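Local coordinates for cytokinin riboside 5'-monophosphate phosphoribohydrolase (Corynebacterium glutamicum, PDB 5ZBL), which is a homodimeric, Rossmann-like alpha/beta protein of the SLOG clan, built round a parallel sheet flanked by helices, at residues S23-L26 with Y27-A31; V72-E75 with S76-K79; M154-Q157 with M158-G162; E175-P178 with H179-L182. All coordinates share one frame; numbering follows the deposited sequence.

Interaction 1. Residues S23-L26 with Y27-A31; sequences SSSL and YTQAA
Tyr27 folds its ring back alongside the chain that leads into its helix: CD2 lies 3.4 Å from Ser24 O, and CE2 comes 4.0 Å from Ser23 N, which sits at the ring edge close to its plane. Setting CG beside the backbone N, anti to the carbonyl carbon (chi1 -55°), sends the ring toward these earlier residues. Hydrogen bonds begin with the N-cap. Ser24, whose short hydroxyl suits that place, accepts from Leu26 N at OG (2.9 Å, 161°), satisfying an amide of the first turn. The helix then takes over with Gln29 N to Ser25 O and Ala30 N to Leu26 O. Water forms a third group. One molecule joins Ser23 OG to the tyrosine OH; a second donates to Ser24 O (2.7 Å) and accepts from Thr28 OG1, tying the cap to the first turn. The phenol also bonds Arg161 of the second subunit, and its ring meets Phe163 of that subunit edge-to-face. Helix 25-40 is the crossover between strands 12-16 and 44-47 in a beta-alpha-beta unit; Tyr27 and Thr28 rest on Leu54 of helix 53-64, while Leu26 and Ala30 touch Val144, just beyond strand 139-142.

Interaction 2. Residues V72-E75 with S76-K79; sequences VITE and SLMK
Thr74 and Leu77 meet where strand 69-74 gives way to a short helix, the threonine hydroxyl serving both as cap and as packing surface. Its OG1 accepts from Leu77 N at 3.2 Å, a nearly straight bond (166°), and also lies 3.4 Å from Leu77 CG. Threonine suits this place because its branched CB is at home in a strand while its hydroxyl can act as an N-cap. With OG1 lodged between backbone N and carbonyl carbon (chi1 62°), the oxygen faces the oncoming helix. Thr74 O is used as well, accepting from Met78 N. The helix 75-79 opens the connection to strand 89-93, so the turn belongs to a beta-alpha-beta unit of the parallel sheet. Lys79 can be followed outward: CB stands 3.6 Å from Glu75 O, whose carbonyl takes the lysine's own N-H; CG lies close to both that carbonyl and Glu75 OE1; CD approaches OE1 to 3.6 Å; CE stays near the same oxygen; and NZ, after bends at chi3 and chi4, reaches OE1 at 3.7 Å, a long salt bridge on the exposed side. On the other flank, buried Ile73 packs CG1 on Leu77 CB at 3.9 Å and turns CG2 to Met78 SD, Ile73 and Met78 crossing at about a right angle. Both also rest on Ile92 of strand 89-93, whereas Leu77 packs on Leu132 of the second subunit.

Interaction 3. Residues M154-Q157 with M158-G162; sequences MLEQ and MTQRG
Met154 O accepts from Met158 N, and the same i to i+4 pattern runs on through Gln160 N to Glu156 O and Arg161 N to Gln157 O, the last turns of helix 149-160. Gly162 ends it in a Schellman motif, its positive phi being easy for glycine. Leu155 O is gripped twice, by Thr159 N at 3.0 Å and Thr159 OG1 at 2.8 Å, which reach it from opposite faces of the carbonyl plane; threonine thus satisfies its own hydroxyl at a buried position. Flexible methionines fill the neighbouring side, where Leu155 CD2 lies 4.0 Å from Met158 SD; the methyls Met154 CE and Met158 CE are modelled 3.3 Å apart, tighter than usual and doubtful in detail. Nearer solvent, Gln160 NE2 bonds Glu156 OE1 at 3.0 Å through the anti lone pair, bent (137°), with the amide and carboxylate planes 71° apart. Glu156 is bent at chi2 (52°), which turns the carboxylate along the helix toward this amide. Arg161 lays its aliphatic stem by Gln157 O and sends its guanidinium to Tyr27 and Asp145 of the second subunit. Glu156 thus divides its carboxylate between Gln160 and a salt bridge from OE2 to Arg166, which would be expected to favour its charged form.

Interaction 4. Residues E175-P178 with H179-L182; sequences ESDP and HALL. With EDO (1,2-ethanediol), chain E.
Asp177 reaches over the first helical turn so that OD2 accepts from Ala180 N (3.0 Å, 157°), on its anti side and 17° out of the carboxylate plane. The torsion that makes this possible places CG opposite the backbone N (chi1 -176°). The same oxygen lies 3.2 Å from His179 CB, and its negative charge would sit favourably at the positive end of the helix dipole. This is an N-cap: aspartate supplies the acceptor, and Pro178, which has no N-H to offer, fits the first turn that follows. Asp177 O accepts from Leu181 N in the carbonyl plane, and Pro178 O from Leu182 N. Asp177 and His179 are exposed, whereas Pro178, Leu181 and Leu182 are buried. On this tight, apolar side Pro178 packs against Leu34 and Thr37 of helix 25-40, and Leu181 against Ala140 and Tyr142 of strand 139-142, which neighbours strand 173-175 at the sheet's edge. Glu175 makes ordinary contact, its methylenes lying alongside the small Ala180, with CG 4.1 Å from Ala180 CB. Beyond them the chain bends at chi2 to a carboxylate where OE2 accepts from O1 of 1,2-ethanediol at 2.9 Å, a molecule probably from the crystallisation liquor and also bonded to Asp143.

In the fold
Three of the four contacts start a helix with a side-chain N-cap, serine in interaction 1, threonine in interaction 2 and aspartate in interaction 4; interaction 3 instead ends one. Interaction 1 is a surface contact, the others partly buried. Interactions 1 and 4 are neighbours, about 6 Å apart at nearest atoms, and both involve helix 25-40, which carries one and is packed upon by the other. Interactions 2 and 4 lie on opposite sides of the chain's centre, toward the two edges of the parallel sheet. Interactions 1 and 3, 30 Å apart between centres, both face the second subunit, where residues of the one meet those of the other across the dimer.

Interaction 1. Residues S23-L26 with Y27-A31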
ATOM      1  N   SER A  23      12.356  14.329  10.010  1.00 45.97           N
ATOM      2  CA  SER A  23      13.045  14.847  11.178  1.00 49.04           C
ATOM      3  C   SER A  23      14.411  15.459  10.835  1.00 53.03           C
ATOM      4  O   SER A  23      15.107  15.922  11.732  1.00 49.36           O
ATOM      5  CB  SER A  23      13.259  13.713  12.181  1.00 50.60           C
ATOM      6  OG  SER A  23      14.351  12.879  11.764  1.00 51.10           O
ATOM      7  N   SER A  24      14.831  15.403   9.569  1.00 52.76           N
ATOM      8  CA  SER A  24      16.058  16.089   9.129  1.00 47.95           C
ATOM      9  C   SER A  24      15.843  16.898   7.823  1.00 44.90           C
ATOM     10  O   SER A  24      14.968  16.588   7.001  1.00 47.02           O
ATOM     11  CB  SER A  24      17.185  15.065   8.962  1.00 46.67           C
ATOM     12  OG  SER A  24      17.924  15.313   7.761  1.00 52.35           O
ATOM     13  N   SER A  25      16.682  17.894   7.599  1.00 41.03           N
ATOM     14  CA  SER A  25      16.587  18.695   6.373  1.00 43.74           C
ATOM     15  C   SER A  25      17.116  17.985   5.135  1.00 41.68           C
ATOM     16  O   SER A  25      17.017  18.529   4.054  1.00 40.11           O
ATOM     17  CB  SER A  25      17.387  19.987   6.536  1.00 47.16           C
ATOM     18  OG  SER A  25      18.755  19.703   6.311  1.00 49.40           O
ATOM     19  N   LEU A  26      17.778  16.839   5.317  1.00 40.16           N
ATOM     20  CA  LEU A  26      18.334  16.062   4.235  1.00 39.84           C
ATOM     21  C   LEU A  26      17.278  15.673   3.218  1.00 40.46           C
ATOM     22  O   LEU A  26      17.551  15.676   2.006  1.00 41.48           O
ATOM     23  CB  LEU A  26      18.990  14.784   4.775  1.00 48.43           C
ATOM     24  CG  LEU A  26      19.539  13.781   3.746  1.00 57.30           C
ATOM     25  CD1 LEU A  26      20.533  14.424   2.766  1.00 63.43           C
ATOM     26  CD2 LEU A  26      20.183  12.620   4.473  1.00 62.29           C
ATOM     27  N   TYR A  27      16.080  15.350   3.711  1.00 38.58           N
ATOM     28  CA  TYR A  27      14.989  14.858   2.890  1.00 38.38           C
ATOM     29  C   TYR A  27      14.513  15.948   1.931  1.00 40.15           C
ATOM     30  O   TYR A  27      14.378  15.707   0.714  1.00 37.97           O
ATOM     31  CB  TYR A  27      13.842  14.346   3.785  1.00 39.63           C
ATOM     32  CG  TYR A  27      14.253  13.294   4.810  1.00 39.02           C
ATOM     33  CD1 TYR A  27      14.864  12.124   4.420  1.00 39.41           C
ATOM     34  CD2 TYR A  27      14.013  13.482   6.160  1.00 41.54           C
ATOM     35  CE1 TYR A  27      15.256  11.182   5.339  1.00 38.30           C
ATOM     36  CE2 TYR A  27      14.406  12.554   7.084  1.00 41.76           C
ATOM     37  CZ  TYR A  27      15.033  11.405   6.665  1.00 38.40           C
ATOM     38  OH  TYR A  27      15.413  10.464   7.582  1.00 37.41           O
ATOM     39  N   THR A  28      14.296  17.145   2.499  1.00 39.90           N
ATOM     40  CA  THR A  28      14.015  18.357   1.738  1.00 39.53           C
ATOM     41  C   THR A  28      15.060  18.636   0.676  1.00 42.36           C
ATOM     42  O   THR A  28      14.720  18.915  -0.490  1.00 43.51           O
ATOM     43  CB  THR A  28      13.889  19.599   2.647  1.00 39.69           C
ATOM     44  OG1 THR A  28      12.720  19.486   3.462  1.00 34.90           O
ATOM     45  CG2 THR A  28      13.798  20.900   1.822  1.00 38.99           C
ATOM     46  N   GLN A  29      16.327  18.584   1.058  1.00 41.72           N
ATOM     47  CA  GLN A  29      17.380  18.934   0.099  1.00 42.76           C
ATOM     48  C   GLN A  29      17.439  17.885  -0.990  1.00 40.78           C
ATOM     49  O   GLN A  29      17.679  18.219  -2.156  1.00 42.37           O
ATOM     50  CB  GLN A  29      18.741  19.056   0.773  1.00 46.88           C
ATOM     51  CG  GLN A  29      18.868  20.183   1.812  1.00 54.20           C
ATOM     52  CD  GLN A  29      20.052  19.967   2.763  1.00 59.96           C
ATOM     53  OE1 GLN A  29      21.042  19.316   2.393  1.00 65.21           O
ATOM     54  NE2 GLN A  29      19.936  20.471   4.007  1.00 54.68           N
ATOM     55  N   ALA A  30      17.237  16.616  -0.607  1.00 38.35           N
ATOM     56  CA  ALA A  30      17.281  15.515  -1.557  1.00 36.62           C
ATOM     57  C   ALA A  30      16.143  15.648  -2.526  1.00 34.27           C
ATOM     58  O   ALA A  30      16.309  15.292  -3.668  1.00 34.42           O
ATOM     59  CB  ALA A  30      17.206  14.164  -0.863  1.00 42.22           C
ATOM     60  N   ALA A  31      15.013  16.207  -2.080  1.00 30.69           N
ATOM     61  CA  ALA A  31      13.867  16.401  -2.963  1.00 32.45           C
ATOM     62  C   ALA A  31      14.140  17.507  -3.980  1.00 36.68           C
ATOM     63  O   ALA A  31      13.820  17.378  -5.171  1.00 35.93           O
ATOM     64  CB  ALA A  31      12.597  16.686  -2.157  1.00 33.17           C
TER
HETATM   65  O   HOH W   1      15.493  11.587   9.918  1.00 38.54           O
HETATM   66  O   HOH W   2      13.219  17.367   5.142  1.00 39.84           O

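Interaction 2. Residues V72-E75 with S76-K79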
ATOM      1  N   VAL A  72      -2.980  16.116  -8.689  1.00 38.92           N
ATOM      2  CA  VAL A  72      -4.235  15.363  -8.749  1.00 37.82           C
ATOM      3  C   VAL A  72      -4.691  15.136  -7.285  1.00 39.47           C
ATOM      4  O   VAL A  72      -4.026  14.461  -6.505  1.00 37.08           O
ATOM      5  CB  VAL A  72      -4.087  14.028  -9.523  1.00 36.87           C
ATOM      6  CG1 VAL A  72      -5.440  13.365  -9.766  1.00 40.99           C
ATOM      7  CG2 VAL A  72      -3.423  14.273 -10.858  1.00 34.66           C
ATOM      8  N   ILE A  73      -5.838  15.728  -6.949  1.00 40.71           N
ATOM      9  CA  ILE A  73      -6.385  15.765  -5.619  1.00 38.91           C
ATOM     10  C   ILE A  73      -7.870  15.455  -5.700  1.00 37.18           C
ATOM     11  O   ILE A  73      -8.435  15.447  -6.779  1.00 37.62           O
ATOM     12  CB  ILE A  73      -6.106  17.158  -5.023  1.00 41.89           C
ATOM     13  CG1 ILE A  73      -6.250  17.147  -3.505  1.00 44.75           C
ATOM     14  CG2 ILE A  73      -6.992  18.230  -5.655  1.00 42.06           C
ATOM     15  CD1 ILE A  73      -5.568  18.332  -2.849  1.00 47.10           C
ATOM     16  N   THR A  74      -8.505  15.155  -4.567  1.00 40.49           N
ATOM     17  CA  THR A  74      -9.968  14.872  -4.510  1.00 39.95           C
ATOM     18  C   THR A  74     -10.700  16.038  -3.916  1.00 44.26           C
ATOM     19  O   THR A  74     -10.082  16.853  -3.230  1.00 41.68           O
ATOM     20  CB  THR A  74     -10.271  13.698  -3.593  1.00 37.33           C
ATOM     21  OG1 THR A  74      -9.856  14.034  -2.255  1.00 40.36           O
ATOM     22  CG2 THR A  74      -9.531  12.434  -4.045  1.00 37.80           C
ATOM     23  N   GLU A  75     -12.019  16.106  -4.147  1.00 51.42           N
ATOM     24  CA  GLU A  75     -12.871  17.101  -3.465  1.00 55.25           C
ATOM     25  C   GLU A  75     -12.705  17.058  -1.954  1.00 53.97           C
ATOM     26  O   GLU A  75     -12.564  18.114  -1.340  1.00 56.01           O
ATOM     27  CB  GLU A  75     -14.372  16.955  -3.819  1.00 60.27           C
ATOM     28  CG  GLU A  75     -14.904  18.051  -4.723  1.00 62.96           C
ATOM     29  CD  GLU A  75     -14.918  19.413  -4.073  1.00 64.56           C
ATOM     30  OE1 GLU A  75     -15.838  19.706  -3.286  1.00 70.75           O
ATOM     31  OE2 GLU A  75     -14.010  20.201  -4.365  1.00 72.23           O
ATOM     32  N   SER A  76     -12.729  15.852  -1.361  1.00 55.20           N
ATOM     33  CA  SER A  76     -12.557  15.721   0.103  1.00 54.79           C
ATOM     34  C   SER A  76     -11.351  16.471   0.612  1.00 51.38           C
ATOM     35  O   SER A  76     -11.492  17.409   1.373  1.00 55.91           O
ATOM     36  CB  SER A  76     -12.462  14.263   0.540  1.00 56.58           C
ATOM     37  OG  SER A  76     -13.740  13.780   0.905  1.00 64.26           O
ATOM     38  N   LEU A  77     -10.162  16.078   0.157  1.00 56.50           N
ATOM     39  CA  LEU A  77      -8.894  16.729   0.575  1.00 54.62           C
ATOM     40  C   LEU A  77      -8.867  18.219   0.217  1.00 56.55           C
ATOM     41  O   LEU A  77      -8.312  19.024   0.959  1.00 58.44           O
ATOM     42  CB  LEU A  77      -7.681  16.034  -0.049  1.00 54.70           C
ATOM     43  CG  LEU A  77      -7.487  14.527   0.204  1.00 53.76           C
ATOM     44  CD1 LEU A  77      -6.341  14.011  -0.642  1.00 52.83           C
ATOM     45  CD2 LEU A  77      -7.253  14.179   1.679  1.00 54.87           C
ATOM     46  N   MET A  78      -9.504  18.580  -0.902  1.00 64.79           N
ATOM     47  CA  MET A  78      -9.610  19.969  -1.351  1.00 64.05           C
ATOM     48  C   MET A  78     -10.452  20.829  -0.425  1.00 63.76           C
ATOM     49  O   MET A  78     -10.052  21.945  -0.113  1.00 64.78           O
ATOM     50  CB  MET A  78     -10.212  20.045  -2.762  1.00 73.75           C
ATOM     51  CG  MET A  78     -10.038  21.395  -3.442  1.00 79.00           C
ATOM     52  SD  MET A  78      -8.299  21.641  -3.858  1.00 86.42           S
ATOM     53  CE  MET A  78      -8.240  23.435  -4.005  1.00 91.50           C
ATOM     54  N   LYS A  79     -11.626  20.336  -0.021  1.00 60.35           N
ATOM     55  CA  LYS A  79     -12.441  21.034   0.992  1.00 63.39           C
ATOM     56  C   LYS A  79     -11.650  21.144   2.298  1.00 62.31           C
ATOM     57  O   LYS A  79     -11.922  22.034   3.098  1.00 60.50           O
ATOM     58  CB  LYS A  79     -13.766  20.300   1.299  1.00 70.07           C
ATOM     59  CG  LYS A  79     -14.939  20.567   0.370  1.00 72.51           C
ATOM     60  CD  LYS A  79     -15.897  19.368   0.327  1.00 77.71           C
ATOM     61  CE  LYS A  79     -17.362  19.757   0.493  1.00 80.37           C
ATOM     62  NZ  LYS A  79     -17.768  20.903  -0.367  1.00 78.29           N
TER

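Interaction 3. Residues M154-Q157 with M158-G162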
ATOM      1  N   MET A 154      12.362  -6.611   3.690  1.00 35.10           N
ATOM      2  CA  MET A 154      11.055  -7.207   3.760  1.00 37.00           C
ATOM      3  C   MET A 154      10.717  -7.933   2.464  1.00 34.87           C
ATOM      4  O   MET A 154      10.254  -9.056   2.540  1.00 37.10           O
ATOM      5  CB  MET A 154       9.957  -6.171   4.119  1.00 38.59           C
ATOM      6  CG  MET A 154       8.527  -6.741   4.309  1.00 43.05           C
ATOM      7  SD  MET A 154       8.291  -8.017   5.607  1.00 48.43           S
ATOM      8  CE  MET A 154       6.705  -8.697   5.164  1.00 52.70           C
ATOM      9  N   LEU A 155      10.943  -7.285   1.317  1.00 33.26           N
ATOM     10  CA  LEU A 155      10.637  -7.834   0.022  1.00 37.00           C
ATOM     11  C   LEU A 155      11.508  -9.014  -0.343  1.00 37.50           C
ATOM     12  O   LEU A 155      11.047  -9.943  -0.977  1.00 33.19           O
ATOM     13  CB  LEU A 155      10.816  -6.785  -1.079  1.00 39.65           C
ATOM     14  CG  LEU A 155       9.797  -5.657  -1.087  1.00 42.28           C
ATOM     15  CD1 LEU A 155      10.102  -4.744  -2.275  1.00 42.91           C
ATOM     16  CD2 LEU A 155       8.369  -6.181  -1.165  1.00 43.27           C
ATOM     17  N   GLU A 156      12.782  -8.936   0.014  1.00 42.68           N
ATOM     18  CA  GLU A 156      13.716 -10.054  -0.156  1.00 43.15           C
ATOM     19  C   GLU A 156      13.145 -11.269   0.611  1.00 41.39           C
ATOM     20  O   GLU A 156      12.985 -12.349   0.030  1.00 37.04           O
ATOM     21  CB  GLU A 156      15.110  -9.632   0.324  1.00 43.23           C
ATOM     22  CG  GLU A 156      16.201 -10.691   0.377  1.00 49.44           C
ATOM     23  CD  GLU A 156      16.330 -11.438  -0.928  1.00 58.52           C
ATOM     24  OE1 GLU A 156      16.438 -12.703  -0.904  1.00 60.14           O
ATOM     25  OE2 GLU A 156      16.270 -10.754  -1.977  1.00 55.70           O
ATOM     26  N   GLN A 157      12.752 -11.062   1.875  1.00 37.90           N
ATOM     27  CA  GLN A 157      12.182 -12.141   2.691  1.00 37.92           C
ATOM     28  C   GLN A 157      10.857 -12.696   2.144  1.00 39.75           C
ATOM     29  O   GLN A 157      10.639 -13.922   2.082  1.00 40.83           O
ATOM     30  CB  GLN A 157      12.064 -11.728   4.151  1.00 37.45           C
ATOM     31  CG  GLN A 157      13.408 -11.678   4.856  1.00 43.03           C
ATOM     32  CD  GLN A 157      13.311 -11.515   6.376  1.00 49.72           C
ATOM     33  OE1 GLN A 157      12.373 -12.005   7.034  1.00 55.17           O
ATOM     34  NE2 GLN A 157      14.298 -10.831   6.947  1.00 45.98           N
ATOM     35  N   MET A 158       9.988 -11.807   1.697  1.00 36.90           N
ATOM     36  CA  MET A 158       8.779 -12.252   1.050  1.00 36.46           C
ATOM     37  C   MET A 158       9.072 -13.120  -0.199  1.00 35.76           C
ATOM     38  O   MET A 158       8.319 -14.036  -0.483  1.00 35.40           O
ATOM     39  CB  MET A 158       7.939 -11.058   0.654  1.00 38.92           C
ATOM     40  CG  MET A 158       7.328 -10.286   1.798  1.00 42.39           C
ATOM     41  SD  MET A 158       6.478  -8.791   1.204  1.00 40.31           S
ATOM     42  CE  MET A 158       5.055  -8.894   2.262  1.00 54.99           C
ATOM     43  N   THR A 159      10.127 -12.792  -0.950  1.00 34.80           N
ATOM     44  CA  THR A 159      10.560 -13.555  -2.109  1.00 40.32           C
ATOM     45  C   THR A 159      11.109 -14.928  -1.689  1.00 39.40           C
ATOM     46  O   THR A 159      10.806 -15.899  -2.305  1.00 37.70           O
ATOM     47  CB  THR A 159      11.665 -12.799  -2.920  1.00 45.58           C
ATOM     48  OG1 THR A 159      11.219 -11.475  -3.270  1.00 44.93           O
ATOM     49  CG2 THR A 159      12.018 -13.559  -4.205  1.00 45.35           C
ATOM     50  N   GLN A 160      11.894 -14.999  -0.624  1.00 40.67           N
ATOM     51  CA  GLN A 160      12.370 -16.295  -0.136  1.00 41.16           C
ATOM     52  C   GLN A 160      11.237 -17.201   0.400  1.00 41.76           C
ATOM     53  O   GLN A 160      11.276 -18.417   0.206  1.00 42.38           O
ATOM     54  CB  GLN A 160      13.415 -16.107   0.959  1.00 40.55           C
ATOM     55  CG  GLN A 160      14.684 -15.424   0.530  1.00 45.91           C
ATOM     56  CD  GLN A 160      15.660 -15.181   1.696  1.00 51.65           C
ATOM     57  OE1 GLN A 160      15.380 -15.530   2.861  1.00 51.78           O
ATOM     58  NE2 GLN A 160      16.817 -14.565   1.377  1.00 47.62           N
ATOM     59  N   ARG A 161      10.260 -16.608   1.096  1.00 37.73           N
ATOM     60  CA  ARG A 161       9.122 -17.361   1.627  1.00 34.49           C
ATOM     61  C   ARG A 161       8.065 -17.726   0.557  1.00 34.72           C
ATOM     62  O   ARG A 161       7.017 -18.245   0.912  1.00 33.84           O
ATOM     63  CB  ARG A 161       8.435 -16.572   2.731  1.00 32.76           C
ATOM     64  CG  ARG A 161       9.273 -16.254   3.950  1.00 32.75           C
ATOM     65  CD  ARG A 161       8.496 -15.275   4.825  1.00 32.98           C
ATOM     66  NE  ARG A 161       9.103 -14.966   6.110  1.00 30.74           N
ATOM     67  CZ  ARG A 161       9.106 -15.744   7.179  1.00 35.18           C
ATOM     68  NH1 ARG A 161       9.656 -15.321   8.315  1.00 38.42           N
ATOM     69  NH2 ARG A 161       8.616 -16.964   7.136  1.00 41.31           N
ATOM     70  N   GLY A 162       8.303 -17.403  -0.723  1.00 35.90           N
ATOM     71  CA  GLY A 162       7.417 -17.794  -1.834  1.00 36.01           C
ATOM     72  C   GLY A 162       6.164 -16.993  -2.118  1.00 38.63           C
ATOM     73  O   GLY A 162       5.248 -17.505  -2.816  1.00 33.30           O
TER

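Interaction 4. Residues E175-P178 with H179-L182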
ATOM      1  N   GLU A 175      17.974   3.961  -5.981  1.00 34.95           N
ATOM      2  CA  GLU A 175      19.175   4.806  -6.009  1.00 35.57           C
ATOM      3  C   GLU A 175      19.113   5.936  -4.983  1.00 33.51           C
ATOM      4  O   GLU A 175      18.081   6.469  -4.745  1.00 35.27           O
ATOM      5  CB  GLU A 175      19.407   5.380  -7.392  1.00 36.21           C
ATOM      6  CG  GLU A 175      19.662   4.407  -8.546  1.00 41.62           C
ATOM      7  CD  GLU A 175      20.870   3.456  -8.428  1.00 44.87           C
ATOM      8  OE1 GLU A 175      20.849   2.459  -9.200  1.00 48.40           O
ATOM      9  OE2 GLU A 175      21.809   3.655  -7.607  1.00 45.53           O
ATOM     10  N   SER A 176      20.230   6.257  -4.351  1.00 35.44           N
ATOM     11  CA  SER A 176      20.327   7.398  -3.453  1.00 36.81           C
ATOM     12  C   SER A 176      20.658   8.635  -4.252  1.00 37.63           C
ATOM     13  O   SER A 176      20.353   9.744  -3.808  1.00 39.20           O
ATOM     14  CB  SER A 176      21.399   7.176  -2.400  1.00 37.72           C
ATOM     15  OG  SER A 176      22.626   6.859  -3.053  1.00 39.33           O
ATOM     16  N   ASP A 177      21.273   8.457  -5.425  1.00 39.53           N
ATOM     17  CA  ASP A 177      21.739   9.589  -6.240  1.00 40.08           C
ATOM     18  C   ASP A 177      20.691   9.909  -7.293  1.00 39.07           C
ATOM     19  O   ASP A 177      20.246   8.991  -8.028  1.00 35.21           O
ATOM     20  CB  ASP A 177      23.068   9.265  -6.920  1.00 45.75           C
ATOM     21  CG  ASP A 177      23.633  10.435  -7.695  1.00 52.15           C
ATOM     22  OD1 ASP A 177      24.195  11.369  -7.082  1.00 65.96           O
ATOM     23  OD2 ASP A 177      23.552  10.407  -8.927  1.00 63.42           O
ATOM     24  N   PRO A 178      20.284  11.193  -7.375  1.00 35.00           N
ATOM     25  CA  PRO A 178      19.208  11.572  -8.312  1.00 36.07           C
ATOM     26  C   PRO A 178      19.550  11.415  -9.760  1.00 36.80           C
ATOM     27  O   PRO A 178      18.678  11.073 -10.572  1.00 40.44           O
ATOM     28  CB  PRO A 178      18.935  13.042  -7.974  1.00 36.29           C
ATOM     29  CG  PRO A 178      20.175  13.498  -7.304  1.00 35.94           C
ATOM     30  CD  PRO A 178      20.671  12.318  -6.518  1.00 32.45           C
ATOM     31  N   HIS A 179      20.812  11.674 -10.094  1.00 43.37           N
ATOM     32  CA  HIS A 179      21.325  11.460 -11.449  1.00 41.38           C
ATOM     33  C   HIS A 179      21.185  10.021 -11.840  1.00 39.00           C
ATOM     34  O   HIS A 179      20.613   9.728 -12.903  1.00 34.22           O
ATOM     35  CB  HIS A 179      22.776  11.948 -11.596  1.00 42.29           C
ATOM     36  CG  HIS A 179      22.885  13.444 -11.701  1.00 47.34           C
ATOM     37  ND1 HIS A 179      23.031  14.266 -10.599  1.00 55.91           N
ATOM     38  CD2 HIS A 179      22.815  14.267 -12.771  1.00 48.02           C
ATOM     39  CE1 HIS A 179      23.067  15.525 -10.988  1.00 51.87           C
ATOM     40  NE2 HIS A 179      22.913  15.553 -12.299  1.00 54.75           N
ATOM     41  N   ALA A 180      21.679   9.139 -10.967  1.00 35.21           N
ATOM     42  CA  ALA A 180      21.627   7.708 -11.199  1.00 38.33           C
ATOM     43  C   ALA A 180      20.178   7.166 -11.281  1.00 41.77           C
ATOM     44  O   ALA A 180      19.895   6.288 -12.099  1.00 39.59           O
ATOM     45  CB  ALA A 180      22.411   6.979 -10.135  1.00 38.23           C
ATOM     46  N   LEU A 181      19.288   7.730 -10.455  1.00 41.06           N
ATOM     47  CA  LEU A 181      17.879   7.397 -10.425  1.00 40.75           C
ATOM     48  C   LEU A 181      17.120   7.742 -11.702  1.00 41.50           C
ATOM     49  O   LEU A 181      16.363   6.902 -12.223  1.00 40.96           O
ATOM     50  CB  LEU A 181      17.192   8.107  -9.256  1.00 43.68           C
ATOM     51  CG  LEU A 181      15.724   7.639  -9.008  1.00 44.34           C
ATOM     52  CD1 LEU A 181      15.376   7.587  -7.536  1.00 42.52           C
ATOM     53  CD2 LEU A 181      14.732   8.529  -9.717  1.00 47.00           C
ATOM     54  N   LEU A 182      17.273   8.980 -12.177  1.00 45.21           N
ATOM     55  CA  LEU A 182      16.606   9.418 -13.417  1.00 45.86           C
ATOM     56  C   LEU A 182      17.217   8.756 -14.624  1.00 44.71           C
ATOM     57  O   LEU A 182      16.487   8.345 -15.539  1.00 45.60           O
ATOM     58  CB  LEU A 182      16.656  10.926 -13.577  1.00 49.33           C
ATOM     59  CG  LEU A 182      15.757  11.652 -12.564  1.00 54.79           C
ATOM     60  CD1 LEU A 182      16.153  13.112 -12.405  1.00 54.85           C
ATOM     61  CD2 LEU A 182      14.289  11.528 -12.954  1.00 57.03           C
TER
HETATM   62  C1  EDO E 301      22.424   2.830  -3.935  1.00 62.01           C
HETATM   63  O1  EDO E 301      22.599   2.215  -5.214  1.00 54.10           O
HETATM   64  C2  EDO E 301      20.958   2.705  -3.495  1.00 60.28           C
HETATM   65  O2  EDO E 301      20.871   2.468  -2.086  1.00 56.52           O